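PDB 3AF6: transcription termination factor FttA, which probably terminates transcription by zinc-dependent cleavage of nascent single-stranded RNA, then degrades the released RNA from its 5' end. Local coordinates for residues Pro40-Tyr45 / Lys68-Arg73; Thr9-Ile14 / Val174-Tyr179; Asn399-Pro404 / His594-Glu599. All blocks are in the same frame, centred on the assembly; numbering follows the deposited sequence.

Interaction 1: Pro40-Tyr45 / Lys68-Arg73; sequences PELVIY and KRISVR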
loop_
_atom_site.group_PDB
_atom_site.type_symbol
_atom_site.label_atom_id
_atom_site.label_comp_id
_atom_site.label_asym_id
_atom_site.label_seq_id
_atom_site.Cartn_x
_atom_site.Cartn_y
_atom_site.Cartn_z
ATOM N N PRO A 40 -5.365 18.231 -3.726
ATOM C CA PRO A 40 -6.829 18.284 -3.748
ATOM C C PRO A 40 -7.446 19.369 -2.858
ATOM O O PRO A 40 -8.429 20.004 -3.241
ATOM C CB PRO A 40 -7.231 16.885 -3.288
ATOM C CG PRO A 40 -6.107 16.039 -3.781
ATOM C CD PRO A 40 -4.893 16.868 -3.442
ATOM N N GLU A 41 -6.860 19.586 -1.682
ATOM C CA GLU A 41 -7.391 20.560 -0.730
ATOM C C GLU A 41 -7.077 22.040 -0.929
ATOM O O GLU A 41 -6.069 22.414 -1.523
ATOM C CB GLU A 41 -7.015 20.149 0.702
ATOM C CG GLU A 41 -5.620 19.568 0.864
ATOM C CD GLU A 41 -5.327 19.144 2.297
ATOM O OE1 GLU A 41 -5.257 20.029 3.174
ATOM O OE2 GLU A 41 -5.171 17.930 2.549
ATOM N N LEU A 42 -7.980 22.872 -0.417
ATOM C CA LEU A 42 -7.867 24.323 -0.488
ATOM C C LEU A 42 -7.280 24.845 0.817
ATOM O O LEU A 42 -7.744 24.491 1.899
ATOM C CB LEU A 42 -9.249 24.944 -0.707
ATOM C CG LEU A 42 -9.345 26.471 -0.686
ATOM C CD1 LEU A 42 -8.533 27.073 -1.821
ATOM C CD2 LEU A 42 -10.803 26.876 -0.800
ATOM N N VAL A 43 -6.264 25.692 0.712
ATOM C CA VAL A 43 -5.615 26.248 1.890
ATOM C C VAL A 43 -5.903 27.737 2.066
ATOM O O VAL A 43 -5.626 28.550 1.179
ATOM C CB VAL A 43 -4.094 26.037 1.824
ATOM C CG1 VAL A 43 -3.438 26.602 3.070
ATOM C CG2 VAL A 43 -3.783 24.557 1.682
ATOM N N ILE A 44 -6.461 28.079 3.226
ATOM C CA ILE A 44 -6.798 29.461 3.560
ATOM C C ILE A 44 -5.972 29.940 4.751
ATOM O O ILE A 44 -6.332 29.700 5.905
ATOM C CB ILE A 44 -8.295 29.598 3.921
ATOM C CG1 ILE A 44 -9.165 29.144 2.744
ATOM C CG2 ILE A 44 -8.606 31.038 4.292
ATOM C CD1 ILE A 44 -10.657 29.159 3.033
ATOM N N TYR A 45 -4.864 30.618 4.463
ATOM C CA TYR A 45 -3.977 31.137 5.504
ATOM C C TYR A 45 -4.539 32.398 6.173
ATOM O O TYR A 45 -5.110 33.269 5.510
ATOM C CB TYR A 45 -2.590 31.436 4.915
ATOM C CG TYR A 45 -1.765 30.207 4.580
ATOM C CD1 TYR A 45 -1.477 29.248 5.554
ATOM C CD2 TYR A 45 -1.244 30.020 3.299
ATOM C CE1 TYR A 45 -0.690 28.135 5.260
ATOM C CE2 TYR A 45 -0.455 28.911 2.996
ATOM C CZ TYR A 45 -0.181 27.975 3.981
ATOM O OH TYR A 45 0.608 26.883 3.689
ATOM N N LYS A 68 -15.446 21.253 -1.370
ATOM C CA LYS A 68 -14.016 20.984 -1.286
ATOM C C LYS A 68 -13.555 20.677 0.128
ATOM O O LYS A 68 -14.346 20.675 1.066
ATOM C CB LYS A 68 -13.223 22.178 -1.820
ATOM C CG LYS A 68 -13.364 22.375 -3.317
ATOM C CD LYS A 68 -12.528 23.538 -3.812
ATOM C CE LYS A 68 -12.573 23.626 -5.333
ATOM N NZ LYS A 68 -13.964 23.677 -5.872
ATOM N N ARG A 69 -12.262 20.406 0.262
ATOM C CA ARG A 69 -11.642 20.111 1.550
ATOM C C ARG A 69 -10.771 21.310 1.908
ATOM O O ARG A 69 -9.706 21.512 1.323
ATOM C CB ARG A 69 -10.775 18.854 1.445
ATOM C CG ARG A 69 -9.910 18.591 2.662
ATOM C CD ARG A 69 -10.756 18.305 3.876
ATOM N NE ARG A 69 -9.939 18.101 5.067
ATOM C CZ ARG A 69 -10.422 17.712 6.240
ATOM N NH1 ARG A 69 -11.722 17.480 6.377
ATOM N NH2 ARG A 69 -9.609 17.555 7.276
ATOM N N ILE A 70 -11.226 22.102 2.871
ATOM C CA ILE A 70 -10.498 23.298 3.274
ATOM C C ILE A 70 -9.680 23.145 4.549
ATOM O O ILE A 70 -10.156 22.622 5.556
ATOM C CB ILE A 70 -11.467 24.487 3.437
ATOM C CG1 ILE A 70 -12.653 24.065 4.299
ATOM C CG2 ILE A 70 -11.948 24.962 2.074
ATOM C CD1 ILE A 70 -13.709 25.130 4.451
ATOM N N SER A 71 -8.436 23.604 4.484
ATOM C CA SER A 71 -7.522 23.555 5.614
ATOM C C SER A 71 -7.054 24.973 5.899
ATOM O O SER A 71 -6.358 25.585 5.085
ATOM C CB SER A 71 -6.314 22.675 5.291
ATOM O OG SER A 71 -5.363 22.716 6.340
ATOM N N VAL A 72 -7.450 25.498 7.053
ATOM C CA VAL A 72 -7.071 26.845 7.450
ATOM C C VAL A 72 -5.977 26.797 8.516
ATOM O O VAL A 72 -6.132 26.165 9.559
ATOM C CB VAL A 72 -8.294 27.620 7.973
ATOM C CG1 VAL A 72 -8.971 26.836 9.081
ATOM C CG2 VAL A 72 -7.869 28.993 8.454
ATOM N N ARG A 73 -4.865 27.465 8.238
ATOM C CA ARG A 73 -3.730 27.480 9.152
ATOM C C ARG A 73 -3.253 28.916 9.343
ATOM O O ARG A 73 -3.685 29.821 8.628
ATOM C CB ARG A 73 -2.587 26.650 8.564
ATOM C CG ARG A 73 -3.019 25.327 7.951
ATOM C CD ARG A 73 -2.142 24.973 6.752
ATOM N NE ARG A 73 -2.637 23.799 6.037
ATOM C CZ ARG A 73 -2.161 23.377 4.869
ATOM N NH1 ARG A 73 -2.672 22.297 4.293
ATOM N NH2 ARG A 73 -1.176 24.036 4.276
#
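Leu42 and Ser71 hold strands 41-45 and 70-73 side by side. The two run parallel, with axes 4.7 Å apart at closest and a 24° angle between them. Three backbone bonds alternate across the pair. Leu42 N donates to Arg69 O, Ser71 N donates to Leu42 O at 2.8 Å, and Ile44 N donates to Ser71 O. The middle one is nearly straight, at 169°. The pair is the parallel half of the three-strand mixed sheet of the KHa domain, with strand 41-46 in the middle.

Leu42, Ile44 and Ile70 share one face of the sheet. Leu42 CD2 meets Ile70 CG2 at 3.6 Å. Helices 11-22 and 59-66 cover this face.

Val43, Tyr45, Ser71 and Arg73 lie on the other face. The Arg73 side chain turns back along the strands, bent at chi2. Its NE donates to Ser71 OG at 2.9 Å, which limits rotation of the guanidinium. Val43 CG1 lies over one guanidinium face and also over the centre of the Tyr45 ring. At the guanidinium edge, NH2 makes a weak bond to Tyr45 OH, and NH1 forms a long salt bridge of 3.6 Å with Glu41 OE1. Glu38 on strand 32-38 provides a second carboxylate, to NH2.

The two faces thus differ in chemistry. One is an apolar core against helices. On the other, two acidic groups probably stabilise the positive charge of Arg73.

Interaction 2: Thr9-Ile14 / Val174-Tyr179; sequences TQVDQI and VGRNIY
Thr9 OG1 has two partners, one on each segment. It accepts from Val11 N at 3.2 Å within its own segment, which makes an ST turn at the start of helix 11-22. The same hydroxyl donates a weak bond to Arg176 O, 3.5 Å away. The turn is thereby tied loosely to the last turn of helix 164-178.

Arg176 reaches across to the start of helix 11-22. Its chain bends at chi3 (79°) and brings the guanidinium over Val11. Val11 CG1 sits over one guanidinium face, offset toward the rim, and is 3.4 Å from Arg176 NH2. That same NH2 forms a salt bridge of 3.5 Å with Asp12 OD1. The oxygen lies at the edge of the guanidinium, in its plane, yet the carboxylate is turned 82° from that plane. The two groups therefore meet through one oxygen and one nitrogen, not as a flat two-pronged pair.

The second methyl of Val11, CG2, packs on Tyr179 CB at 4.1 Å. Beside it, Tyr179 O faces Val11 CA and Ile14 CD1. Tyr179 is the first residue to leave helical geometry after helix 164-178, and its ring extends away from the Thr9-Ile14 segment. There it stacks with Phe37, and its OH bonds to Pro40 O.

Ile178 and Tyr179 also touch Asp330 on strand 329-332 of a metallo-beta-lactamase sheet. Within the archaeal CPSF-KH region, an ST turn at the start of helix 11-22, the first helix of KHa, thus packs on the C-terminal end of helix 164-178.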
loop_
_atom_site.group_PDB
_atom_site.type_symbol
_atom_site.label_atom_id
_atom_site.label_comp_id
_atom_site.label_asym_id
_atom_site.label_seq_id
_atom_site.Cartn_x
_atom_site.Cartn_y
_atom_site.Cartn_z
ATOM N N THR A 9 -5.082 26.643 -18.414
ATOM C CA THR A 9 -5.700 26.617 -17.053
ATOM C C THR A 9 -6.518 27.871 -16.808
ATOM O O THR A 9 -6.408 28.846 -17.543
ATOM C CB THR A 9 -4.634 26.555 -15.944
ATOM O OG1 THR A 9 -5.275 26.539 -14.663
ATOM C CG2 THR A 9 -3.713 27.769 -16.026
ATOM N N GLN A 10 -7.338 27.833 -15.766
ATOM C CA GLN A 10 -8.165 28.970 -15.385
ATOM C C GLN A 10 -8.460 28.833 -13.901
ATOM O O GLN A 10 -9.554 29.147 -13.432
ATOM C CB GLN A 10 -9.466 28.996 -16.190
ATOM C CG GLN A 10 -10.394 27.815 -15.975
ATOM C CD GLN A 10 -11.682 27.956 -16.765
ATOM O OE1 GLN A 10 -11.656 28.137 -17.980
ATOM N NE2 GLN A 10 -12.814 27.876 -16.078
ATOM N N VAL A 11 -7.453 28.360 -13.174
ATOM C CA VAL A 11 -7.549 28.143 -11.743
ATOM C C VAL A 11 -7.707 29.428 -10.936
ATOM O O VAL A 11 -8.710 29.603 -10.249
ATOM C CB VAL A 11 -6.317 27.373 -11.231
ATOM C CG1 VAL A 11 -5.047 28.131 -11.581
ATOM C CG2 VAL A 11 -6.423 27.149 -9.733
ATOM N N ASP A 12 -6.725 30.324 -11.014
ATOM C CA ASP A 12 -6.788 31.576 -10.257
ATOM C C ASP A 12 -8.030 32.374 -10.630
ATOM O O ASP A 12 -8.455 33.272 -9.904
ATOM C CB ASP A 12 -5.514 32.406 -10.477
ATOM C CG ASP A 12 -5.146 32.541 -11.937
ATOM O OD1 ASP A 12 -4.030 33.028 -12.221
ATOM O OD2 ASP A 12 -5.972 32.163 -12.797
ATOM N N GLN A 13 -8.610 32.024 -11.768
ATOM C CA GLN A 13 -9.824 32.657 -12.246
ATOM C C GLN A 13 -10.947 32.074 -11.385
ATOM O O GLN A 13 -11.928 32.747 -11.071
ATOM C CB GLN A 13 -10.015 32.297 -13.718
ATOM C CG GLN A 13 -11.179 32.958 -14.419
ATOM C CD GLN A 13 -11.250 32.545 -15.882
ATOM O OE1 GLN A 13 -10.301 32.753 -16.648
ATOM N NE2 GLN A 13 -12.373 31.947 -16.277
ATOM N N ILE A 14 -10.775 30.811 -11.001
ATOM C CA ILE A 14 -11.735 30.091 -10.163
ATOM C C ILE A 14 -11.544 30.480 -8.699
ATOM O O ILE A 14 -12.508 30.554 -7.941
ATOM C CB ILE A 14 -11.558 28.552 -10.301
ATOM C CG1 ILE A 14 -11.852 28.126 -11.742
ATOM C CG2 ILE A 14 -12.472 27.825 -9.322
ATOM C CD1 ILE A 14 -11.690 26.649 -11.996
ATOM N N VAL A 174 0.025 20.826 -8.721
ATOM C CA VAL A 174 -1.045 19.830 -8.751
ATOM C C VAL A 174 -2.408 20.513 -8.639
ATOM O O VAL A 174 -3.326 20.239 -9.422
ATOM C CB VAL A 174 -0.912 18.824 -7.581
ATOM C CG1 VAL A 174 -2.149 17.950 -7.498
ATOM C CG2 VAL A 174 0.324 17.962 -7.772
ATOM N N GLY A 175 -2.524 21.410 -7.660
ATOM C CA GLY A 175 -3.766 22.126 -7.437
ATOM C C GLY A 175 -4.262 22.924 -8.624
ATOM O O GLY A 175 -5.444 22.856 -8.963
ATOM N N ARG A 176 -3.369 23.680 -9.256
ATOM C CA ARG A 176 -3.749 24.500 -10.405
ATOM C C ARG A 176 -4.182 23.574 -11.526
ATOM O O ARG A 176 -4.972 23.948 -12.396
ATOM C CB ARG A 176 -2.574 25.376 -10.862
ATOM C CG ARG A 176 -1.818 26.030 -9.712
ATOM C CD ARG A 176 -0.837 27.083 -10.175
ATOM N NE ARG A 176 -1.521 28.335 -10.476
ATOM C CZ ARG A 176 -1.557 28.893 -11.680
ATOM N NH1 ARG A 176 -0.941 28.306 -12.705
ATOM N NH2 ARG A 176 -2.216 30.028 -11.863
ATOM N N ASN A 177 -3.644 22.356 -11.488
ATOM C CA ASN A 177 -3.968 21.323 -12.461
ATOM C C ASN A 177 -5.358 20.785 -12.172
ATOM O O ASN A 177 -6.244 20.856 -13.015
ATOM C CB ASN A 177 -2.975 20.172 -12.364
ATOM C CG ASN A 177 -2.065 20.090 -13.561
ATOM O OD1 ASN A 177 -2.529 20.099 -14.708
ATOM N ND2 ASN A 177 -0.755 20.000 -13.308
ATOM N N ILE A 178 -5.540 20.253 -10.965
ATOM C CA ILE A 178 -6.822 19.690 -10.580
ATOM C C ILE A 178 -7.974 20.655 -10.852
ATOM O O ILE A 178 -9.097 20.234 -11.143
ATOM C CB ILE A 178 -6.840 19.291 -9.080
ATOM C CG1 ILE A 178 -5.745 18.258 -8.800
ATOM C CG2 ILE A 178 -8.216 18.730 -8.695
ATOM C CD1 ILE A 178 -5.678 17.812 -7.343
ATOM N N TYR A 179 -7.693 21.952 -10.780
ATOM C CA TYR A 179 -8.731 22.952 -10.998
ATOM C C TYR A 179 -8.530 23.793 -12.257
ATOM O O TYR A 179 -8.921 24.964 -12.306
ATOM C CB TYR A 179 -8.833 23.835 -9.758
ATOM C CG TYR A 179 -9.191 23.016 -8.546
ATOM C CD1 TYR A 179 -10.507 22.607 -8.331
ATOM C CD2 TYR A 179 -8.204 22.545 -7.677
ATOM C CE1 TYR A 179 -10.837 21.742 -7.291
ATOM C CE2 TYR A 179 -8.529 21.674 -6.630
ATOM C CZ TYR A 179 -9.850 21.277 -6.451
ATOM O OH TYR A 179 -10.190 20.395 -5.454
#

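Interaction 3: Asn399-Pro404 / His594-Glu599; sequences NDIQMP and HADRRE. With SO4 (sulfate ion), chain G.
Arg597 and Asp400 are joined through the backbone. Arg597 N, at the start of helix 597-606, donates to Asp400 O at 2.9 Å with a 169° angle. Asp400 is the centre of an inverse gamma turn, and this turn presents its carbonyl to the helix start.

Side-chain hydrogen bonds centre on Asp596, the N-cap of the helix. Its CG stands between the backbone N and the carbonyl carbon (chi1 80°), and its two oxygens serve different segments. OD1 accepts from Glu599 N at 2.9 Å. OD2 uses its anti lone pair to accept from Gln402 N, also at 2.9 Å. In return, Asp596 N makes a weak bond of 3.2 Å to Glu599 OE2, which completes a capping box. Glu599 OE2 has a stronger partner in Lys369, to which it is salt-bridged.

Van der Waals contact between aliphatic carbons adds little: Gln402 CG meets Asp596 CB at 3.5 Å, and Ile401 CD1 approaches Arg597 CB.

The charged ends find partners outside the two segments. Asp400 OD2 forms a salt bridge with Lys623, and Arg597 NH1 forms one with Asp626.

The ligand contact belongs to His594. Its NE2 donates to O4 of a sulfate ion at 2.8 Å, with the sulfur in the ring plane. ND1 is hydrogen-bonded to Glu392, which helps orient the imidazole. The sulfate probably came from the crystallisation liquor. The His594 side chain lies about 5 Å from a zinc ion and close to the zinc ligands Asp367 and His618.

His594 is consistent with the motif B histidine of beta-CASP nucleases, and the capping box starts the helix just after it. The Asn399-Pro404 segment, which leads into helix 405-420, packs on that start.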
loop_
_atom_site.group_PDB
_atom_site.type_symbol
_atom_site.label_atom_id
_atom_site.label_comp_id
_atom_site.label_asym_id
_atom_site.label_seq_id
_atom_site.Cartn_x
_atom_site.Cartn_y
_atom_site.Cartn_z
ATOM N N ASN A 399 -12.932 -24.257 -9.309
ATOM C CA ASN A 399 -12.493 -25.145 -8.238
ATOM C C ASN A 399 -11.453 -24.476 -7.347
ATOM O O ASN A 399 -10.820 -25.138 -6.531
ATOM C CB ASN A 399 -11.905 -26.430 -8.831
ATOM C CG ASN A 399 -12.945 -27.271 -9.566
ATOM O OD1 ASN A 399 -12.602 -28.089 -10.418
ATOM N ND2 ASN A 399 -14.217 -27.078 -9.230
ATOM N N ASP A 400 -11.272 -23.168 -7.498
ATOM C CA ASP A 400 -10.281 -22.474 -6.690
ATOM C C ASP A 400 -10.786 -22.090 -5.314
ATOM O O ASP A 400 -10.869 -20.912 -4.976
ATOM C CB ASP A 400 -9.752 -21.234 -7.419
ATOM C CG ASP A 400 -9.047 -21.584 -8.716
ATOM O OD1 ASP A 400 -8.579 -22.731 -8.855
ATOM O OD2 ASP A 400 -8.953 -20.712 -9.596
ATOM N N ILE A 401 -11.134 -23.104 -4.526
ATOM C CA ILE A 401 -11.591 -22.894 -3.161
ATOM C C ILE A 401 -10.385 -23.084 -2.251
ATOM O O ILE A 401 -9.725 -24.124 -2.282
ATOM C CB ILE A 401 -12.699 -23.905 -2.741
ATOM C CG1 ILE A 401 -14.038 -23.529 -3.379
ATOM C CG2 ILE A 401 -12.854 -23.918 -1.238
ATOM C CD1 ILE A 401 -14.167 -23.957 -4.812
ATOM N N GLN A 402 -10.085 -22.066 -1.453
ATOM C CA GLN A 402 -8.966 -22.163 -0.533
ATOM C C GLN A 402 -9.399 -22.959 0.678
ATOM O O GLN A 402 -10.582 -23.045 1.001
ATOM C CB GLN A 402 -8.499 -20.776 -0.098
ATOM C CG GLN A 402 -7.875 -19.983 -1.221
ATOM C CD GLN A 402 -7.817 -18.501 -0.943
ATOM O OE1 GLN A 402 -7.409 -17.717 -1.802
ATOM N NE2 GLN A 402 -8.225 -18.103 0.255
ATOM N N MET A 403 -8.416 -23.549 1.332
ATOM C CA MET A 403 -8.606 -24.353 2.528
ATOM C C MET A 403 -9.107 -23.463 3.674
ATOM O O MET A 403 -8.631 -22.341 3.849
ATOM C CB MET A 403 -7.250 -24.967 2.873
ATOM C CG MET A 403 -7.167 -25.818 4.111
ATOM S SD MET A 403 -5.438 -26.327 4.345
ATOM C CE MET A 403 -5.363 -27.783 3.294
ATOM N N PRO A 404 -10.084 -23.942 4.462
ATOM C CA PRO A 404 -10.611 -23.156 5.586
ATOM C C PRO A 404 -9.467 -22.686 6.495
ATOM O O PRO A 404 -8.577 -23.469 6.821
ATOM C CB PRO A 404 -11.526 -24.146 6.297
ATOM C CG PRO A 404 -12.025 -24.992 5.186
ATOM C CD PRO A 404 -10.781 -25.233 4.357
ATOM N N HIS A 594 -5.959 -13.413 -0.727
ATOM C CA HIS A 594 -6.852 -13.312 -1.887
ATOM C C HIS A 594 -8.211 -13.954 -1.645
ATOM O O HIS A 594 -8.292 -15.038 -1.051
ATOM C CB HIS A 594 -6.263 -14.030 -3.098
ATOM C CG HIS A 594 -5.186 -13.275 -3.800
ATOM N ND1 HIS A 594 -5.423 -12.100 -4.474
ATOM C CD2 HIS A 594 -3.871 -13.549 -3.964
ATOM C CE1 HIS A 594 -4.299 -11.679 -5.025
ATOM N NE2 HIS A 594 -3.344 -12.541 -4.731
ATOM N N ALA A 595 -9.278 -13.308 -2.116
ATOM C CA ALA A 595 -10.599 -13.905 -1.977
ATOM C C ALA A 595 -10.555 -15.167 -2.842
ATOM O O ALA A 595 -10.001 -15.147 -3.948
ATOM C CB ALA A 595 -11.663 -12.961 -2.489
ATOM N N ASP A 596 -11.090 -16.278 -2.351
ATOM C CA ASP A 596 -11.069 -17.481 -3.165
ATOM C C ASP A 596 -12.306 -17.476 -4.071
ATOM O O ASP A 596 -13.069 -16.506 -4.048
ATOM C CB ASP A 596 -10.976 -18.722 -2.271
ATOM C CG ASP A 596 -12.295 -19.127 -1.659
ATOM O OD1 ASP A 596 -13.248 -18.303 -1.617
ATOM O OD2 ASP A 596 -12.359 -20.295 -1.202
ATOM N N ARG A 597 -12.492 -18.517 -4.881
ATOM C CA ARG A 597 -13.628 -18.567 -5.800
ATOM C C ARG A 597 -14.937 -18.178 -5.131
ATOM O O ARG A 597 -15.612 -17.244 -5.573
ATOM C CB ARG A 597 -13.747 -19.966 -6.438
ATOM C CG ARG A 597 -15.091 -20.268 -7.140
ATOM C CD ARG A 597 -15.507 -19.169 -8.107
ATOM N NE ARG A 597 -15.488 -19.606 -9.502
ATOM C CZ ARG A 597 -16.567 -19.934 -10.212
ATOM N NH1 ARG A 597 -16.440 -20.314 -11.472
ATOM N NH2 ARG A 597 -17.776 -19.877 -9.671
ATOM N N ARG A 598 -15.290 -18.886 -4.062
ATOM C CA ARG A 598 -16.519 -18.616 -3.328
ATOM C C ARG A 598 -16.598 -17.152 -2.863
ATOM O O ARG A 598 -17.636 -16.509 -2.992
ATOM C CB ARG A 598 -16.604 -19.564 -2.127
ATOM C CG ARG A 598 -17.881 -19.490 -1.305
ATOM C CD ARG A 598 -17.748 -20.416 -0.093
ATOM N NE ARG A 598 -18.953 -20.507 0.743
ATOM C CZ ARG A 598 -19.547 -19.476 1.351
ATOM N NH1 ARG A 598 -19.064 -18.240 1.225
ATOM N NH2 ARG A 598 -20.617 -19.690 2.115
ATOM N N GLU A 599 -15.500 -16.629 -2.325
ATOM C CA GLU A 599 -15.478 -15.253 -1.850
ATOM C C GLU A 599 -15.707 -14.258 -2.971
ATOM O O GLU A 599 -16.416 -13.265 -2.789
ATOM C CB GLU A 599 -14.138 -14.919 -1.183
ATOM C CG GLU A 599 -13.821 -15.701 0.050
ATOM C CD GLU A 599 -12.533 -15.231 0.692
ATOM O OE1 GLU A 599 -12.449 -14.030 1.055
ATOM O OE2 GLU A 599 -11.607 -16.061 0.834
HETATM S S SO4 G . -0.488 -12.098 -6.019
HETATM O O1 SO4 G . 0.915 -12.046 -6.460
HETATM O O2 SO4 G . -1.080 -10.754 -6.110
HETATM O O3 SO4 G . -1.237 -13.027 -6.880
HETATM O O4 SO4 G . -0.550 -12.562 -4.623
#

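In the fold
Interactions 1 and 2 both lie in the archaeal CPSF-KH region, with centres about 14 Å apart. They touch through Tyr179 of interaction 2, which packs on Lys68 of interaction 1. Along the chain, interaction 2 opens first and closes last, so interaction 1 falls within its span. Helix 11-22 starts in interaction 2 and then covers the apolar face of the strands in interaction 1. Interaction 3 follows both in the chain. It lies on the other side of the molecule, about 45 Å from interaction 1 and 47 Å from interaction 2, between centres. The first two contacts thus belong to the KH end, while the third borders the two-zinc site.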